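PDB 3TTG: putative aminomethyltransferase from Leptospirillum rubarum, which probably binds folate and may belong with the YgfZ proteins, which serve iron-sulphur enzymes and are kin to the glycine cleavage T-protein. Local coordinates for residues A[261-264]-A[265-269]; A[240-243]-A[244-247]; A[252-255]-A[256-259]. All coordinates share one frame; numbering follows the deposited sequence.

Contact 1 of 3, residues A[261-264]-A[265-269]; sequences VGQE and PVTRL
E264 and R268 form an i/i+4 salt bridge along the first turns of helix 263-271, a local contact at the outer part of the molecule. The guanidinium presents its NE side to the carboxylate and uses two nitrogens, one for each oxygen: R268 NE lies 2.9 Å from E264 OE2, and R268 NH2 3.0 Å from E264 OE1. Both oxygens are met on their syn sides and lie close to the guanidinium plane, while the two flat groups are turned 30° against each other. The bend of E264 at CG (chi2 -82°) and that of R268 at CD (chi3 28°) bring the two groups side-on against each other.

G262 is the N-cap residue, at backbone angles where a CB would collide with V261 O, and its carbonyl O accepts V266 N at 3.1 Å. V266 CG2 packs 3.3 Å from that same oxygen, and its side chain also packs on Y255, Y260 and A85. G262, Q263 and E264 close a KGCYVGQE sequence that resembles the signature of YgfZ proteins, so this helix start probably corresponds to the end of that motif. P265, which has no amide hydrogen to give, fits the first turn, where such hydrogens often lack a helical acceptor.

Q263 O takes two donors from opposite faces of its carbonyl plane, T267 N at 2.9 Å and T267 OG1 at 2.9 Å. The hydroxyl lies beside the threonine's own backbone N, which turns it back toward the preceding turn. At the far end of the extended Q263 chain, NE2 is hydrogen-bonded to K257 O.

Contact 2 of 3, residues A[240-243]-A[244-247]; sequences SFFP and AEAG
E245 reaches back along its own loop to the backbone of F242, where OE1 accepts F242 N at 3.0 Å. The loop lies in the sequence range of the folate-binding domain, between helices 218-227 and 249-252, and ends in a type I beta turn from A244 to G247. The bond is fairly straight and uses the anti side of OE1, with the donor 32° out of the carboxylate plane. The same oxygen lies in the plane of the F241 ring, at its edge, 3.8 Å from F241 CD1. F242 CD2 sits over the flat face of the carboxylate, 3.5 Å above E245 CD, with ring and carboxylate planes 50° apart. CG of E245 stands beside its own backbone N (chi1 -70°) and the chain is extended beyond it, which carries the carboxylate back to F242 N, three residues earlier.

Backbone bonds keep this loop folded: A246 N donates to F242 O at 3.1 Å, and G247 N to A244 O at 3.1 Å. Further out, E245 OE2 forms a salt bridge with R277, so the carboxylate is gripped at both oxygens, and the E245 backbone pairs with L279. These partners, together with Y327, which stacks on F241, belong to the beta strands of the C-terminal barrel region; the loop thus joins the two parts of the chain. R86 makes a cation-pi contact with F242. Within the turn, A246 CB rests 3.5 Å from P243 O.

Contact 3 of 3, residues A[252-255]-A[256-259]; sequences GVSY and NKGC
K257 lays its aliphatic chain over S254, with K257 CG 3.9 Å from S254 CB and K257 CD close behind. The contact is built on an ST turn: the serine hydroxyl accepts the backbone amide two residues ahead where the chain turns after helix 249-252. S254 OG stands 3.2 Å from N256 N, with an N-H...O angle of 147°. K257 N makes a second, weak bond to the same OG at 3.2 Å, its angle only 127°. One hydroxyl thus collects two successive amides of a loop that has no regular secondary structure. What lets it do so is the serine's chi1 of 166°, which carries OG forward beside its own carbonyl carbon, on the side where the chain turns.

The lysine is also held at its other end. Its CG sits between the backbone N and the carbonyl carbon, and a bend at chi3 leads the chain away from S254, so that NZ can give hydrogen bonds to the carbonyl oxygens of Q60, A63 and Q65, which together hold it in place. K257 is the first residue of a KGCYVGQE sequence resembling the YgfZ signature, whose cysteine is C259, and the ST turn lies directly before it. The methylenes of K257 also pass the serine carbonyl, with CG 3.7 Å from S254 O, which is buried with no polar partner in the model. The Y255 hydroxyl is bound to D249, and one face of its ring carries V253 CG1, 4.0 Å above the plane and offset toward the rim.

The three contacts lie in series along the chain, and each is a short-range contact with its own chemistry: helix, beta turn and ST turn. The ion pair of contact 1 lies within its own helix, between exposed E264 and R268. Contact 2, closest to the chain's centre, has no exposed residue; its buried carboxylate, bordered by F241 and F242, pairs outward with R277. Contact 3 sets exposed N256 beside buried K257, around a serine hydroxyl. Helix 263-271 links them: L269 CD2 of contact 1 packs 4.0 Å from F242 CD2 of contact 2, and V266 CG1 lies 3.6 Å from Y255 CE1 of contact 3. P243 and V253 join contacts 2 and 3 through nonpolar packing.

Contact 1 of 3, residues A[261-264]-A[265-269]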
# COMPACT_ATOMS: atom_id res chain seq x y z
N VAL A 261 12.05 17.44 -0.33
CA VAL A 261 11.39 17.80 0.92
C VAL A 261 11.46 16.64 1.91
O VAL A 261 10.97 15.53 1.65
CB VAL A 261 9.91 18.24 0.68
CG1 VAL A 261 9.22 18.60 1.99
CG2 VAL A 261 9.82 19.43 -0.28
N GLY A 262 11.97 16.93 3.09
CA GLY A 262 12.12 15.90 4.11
C GLY A 262 13.40 15.09 4.04
O GLY A 262 13.64 14.24 4.93
N GLN A 263 14.28 15.37 3.06
CA GLN A 263 15.48 14.53 2.87
C GLN A 263 16.42 14.51 4.08
O GLN A 263 16.95 13.45 4.42
CB GLN A 263 16.28 14.97 1.64
CG GLN A 263 17.56 14.14 1.42
CD GLN A 263 18.27 14.49 0.16
OE1 GLN A 263 18.45 15.66 -0.17
NE2 GLN A 263 18.69 13.48 -0.59
N GLU A 264 16.74 15.66 4.64
CA GLU A 264 17.72 15.70 5.73
C GLU A 264 17.24 14.92 6.94
O GLU A 264 18.02 14.12 7.41
CB GLU A 264 18.19 17.12 6.07
CG GLU A 264 19.34 17.13 7.07
CD GLU A 264 18.99 16.99 8.54
OE1 GLU A 264 17.86 17.36 8.93
OE2 GLU A 264 19.86 16.54 9.31
N PRO A 265 16.01 15.07 7.44
CA PRO A 265 15.57 14.26 8.60
C PRO A 265 15.45 12.76 8.28
O PRO A 265 15.82 11.95 9.11
CB PRO A 265 14.19 14.89 8.94
CG PRO A 265 14.27 16.26 8.41
CD PRO A 265 15.00 16.10 7.13
N VAL A 266 15.04 12.40 7.05
CA VAL A 266 14.99 11.01 6.57
C VAL A 266 16.38 10.39 6.66
O VAL A 266 16.56 9.28 7.18
CB VAL A 266 14.50 10.96 5.09
CG1 VAL A 266 14.97 9.72 4.34
CG2 VAL A 266 13.03 11.05 5.05
N THR A 267 17.39 11.16 6.20
CA THR A 267 18.75 10.67 6.12
C THR A 267 19.38 10.61 7.48
O THR A 267 20.06 9.62 7.80
CB THR A 267 19.60 11.48 5.12
OG1 THR A 267 18.94 11.48 3.85
CG2 THR A 267 20.95 10.86 4.93
N ARG A 268 19.18 11.63 8.29
CA ARG A 268 19.69 11.64 9.66
C ARG A 268 19.13 10.44 10.48
O ARG A 268 19.90 9.79 11.18
CB ARG A 268 19.33 12.97 10.34
CG ARG A 268 19.87 13.08 11.75
CD ARG A 268 19.88 14.48 12.31
NE ARG A 268 18.83 15.33 11.73
CZ ARG A 268 17.56 15.42 12.14
NH1 ARG A 268 17.13 14.69 13.16
NH2 ARG A 268 16.72 16.24 11.52
N LEU A 269 17.82 10.19 10.43
CA LEU A 269 17.19 9.04 11.11
C LEU A 269 17.92 7.74 10.72
O LEU A 269 18.32 6.96 11.57
CB LEU A 269 15.69 8.94 10.78
CG LEU A 269 14.98 7.69 11.35
CD1 LEU A 269 15.11 7.63 12.90
CD2 LEU A 269 13.54 7.60 10.90

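Contact 2 of 3, residues A[240-243]-A[244-247]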
# COMPACT_ATOMS: atom_id res chain seq x y z
N SER A 240 1.74 10.99 11.43
CA SER A 240 2.32 10.62 12.71
C SER A 240 3.59 9.80 12.47
O SER A 240 4.36 9.62 13.39
CB SER A 240 1.34 9.79 13.53
OG SER A 240 0.21 10.58 13.84
N PHE A 241 3.78 9.22 11.26
CA PHE A 241 4.90 8.27 11.08
C PHE A 241 5.93 8.64 10.05
O PHE A 241 5.67 9.43 9.15
CB PHE A 241 4.32 6.92 10.72
CG PHE A 241 3.32 6.45 11.76
CD1 PHE A 241 3.73 6.08 13.04
CD2 PHE A 241 1.96 6.48 11.49
CE1 PHE A 241 2.79 5.76 14.02
CE2 PHE A 241 1.03 6.03 12.44
CZ PHE A 241 1.42 5.78 13.71
N PHE A 242 7.11 8.01 10.18
CA PHE A 242 8.22 8.14 9.23
C PHE A 242 8.25 6.97 8.32
O PHE A 242 7.88 5.88 8.76
CB PHE A 242 9.55 8.18 9.94
CG PHE A 242 9.76 9.34 10.89
CD1 PHE A 242 9.72 10.64 10.44
CD2 PHE A 242 10.10 9.12 12.21
CE1 PHE A 242 9.95 11.72 11.30
CE2 PHE A 242 10.33 10.20 13.07
CZ PHE A 242 10.31 11.48 12.60
N PRO A 243 8.76 7.11 7.08
CA PRO A 243 8.87 5.93 6.17
C PRO A 243 9.63 4.74 6.78
O PRO A 243 9.20 3.59 6.63
CB PRO A 243 9.64 6.51 4.98
CG PRO A 243 9.29 7.91 4.95
CD PRO A 243 9.25 8.34 6.40
N ALA A 244 10.74 4.99 7.46
CA ALA A 244 11.52 3.90 8.09
C ALA A 244 10.76 3.23 9.24
O ALA A 244 10.85 2.02 9.40
CB ALA A 244 12.83 4.38 8.56
N GLU A 245 9.95 3.99 10.00
CA GLU A 245 9.10 3.37 11.03
C GLU A 245 8.13 2.39 10.38
O GLU A 245 7.89 1.31 10.89
CB GLU A 245 8.32 4.42 11.79
CG GLU A 245 9.21 5.25 12.67
CD GLU A 245 8.42 6.28 13.45
OE1 GLU A 245 7.44 6.85 12.92
OE2 GLU A 245 8.81 6.52 14.62
N ALA A 246 7.55 2.79 9.25
CA ALA A 246 6.62 1.95 8.47
C ALA A 246 7.25 0.76 7.72
O ALA A 246 6.51 -0.06 7.17
CB ALA A 246 5.87 2.82 7.48
N GLY A 247 8.58 0.58 7.78
CA GLY A 247 9.24 -0.51 7.08
C GLY A 247 9.26 -0.34 5.56
O GLY A 247 9.43 -1.32 4.85

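Contact 3 of 3, residues A[252-255]-A[256-259]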
# COMPACT_ATOMS: atom_id res chain seq x y z
N GLY A 252 10.28 2.95 -0.93
CA GLY A 252 9.71 4.29 -1.13
C GLY A 252 10.64 5.49 -1.03
O GLY A 252 10.20 6.60 -1.30
N VAL A 253 11.90 5.31 -0.59
CA VAL A 253 12.86 6.43 -0.43
C VAL A 253 14.12 6.11 -1.15
O VAL A 253 14.59 4.97 -1.05
CB VAL A 253 13.17 6.61 1.10
CG1 VAL A 253 14.24 7.66 1.36
CG2 VAL A 253 11.93 6.94 1.89
N SER A 254 14.74 7.10 -1.78
CA SER A 254 16.10 6.97 -2.30
C SER A 254 17.04 7.70 -1.37
O SER A 254 16.82 8.88 -1.12
CB SER A 254 16.27 7.51 -3.70
OG SER A 254 17.64 7.65 -4.04
N TYR A 255 18.09 7.02 -0.86
CA TYR A 255 19.12 7.64 -0.05
C TYR A 255 20.29 8.15 -0.92
O TYR A 255 21.27 8.59 -0.36
CB TYR A 255 19.65 6.62 0.98
CG TYR A 255 18.64 6.34 2.06
CD1 TYR A 255 18.40 7.27 3.06
CD2 TYR A 255 17.87 5.18 2.05
CE1 TYR A 255 17.40 7.07 4.00
CE2 TYR A 255 16.89 4.95 3.01
CZ TYR A 255 16.69 5.88 4.02
OH TYR A 255 15.78 5.67 5.04
N ASN A 256 20.25 8.00 -2.26
CA ASN A 256 21.31 8.50 -3.14
C ASN A 256 20.90 9.71 -3.99
O ASN A 256 21.78 10.39 -4.50
CB ASN A 256 21.77 7.36 -4.07
CG ASN A 256 22.49 6.29 -3.32
OD1 ASN A 256 23.47 6.58 -2.63
ND2 ASN A 256 22.02 5.05 -3.39
N LYS A 257 19.66 10.09 -4.02
CA LYS A 257 19.23 11.20 -4.87
C LYS A 257 19.57 12.60 -4.31
O LYS A 257 19.91 12.73 -3.16
CB LYS A 257 17.75 11.09 -5.13
CG LYS A 257 16.90 11.33 -3.90
CD LYS A 257 15.42 11.34 -4.17
CE LYS A 257 14.96 12.56 -4.88
NZ LYS A 257 13.49 12.60 -5.05
N GLY A 258 19.28 13.62 -5.08
CA GLY A 258 19.47 15.01 -4.68
C GLY A 258 18.33 15.53 -3.84
O GLY A 258 17.45 14.77 -3.39
N CYS A 259 18.37 16.85 -3.58
CA CYS A 259 17.43 17.56 -2.72
C CYS A 259 15.97 17.19 -2.92
O CYS A 259 15.44 17.22 -4.04
CB CYS A 259 17.63 19.06 -2.94
SG CYS A 259 16.59 20.11 -1.89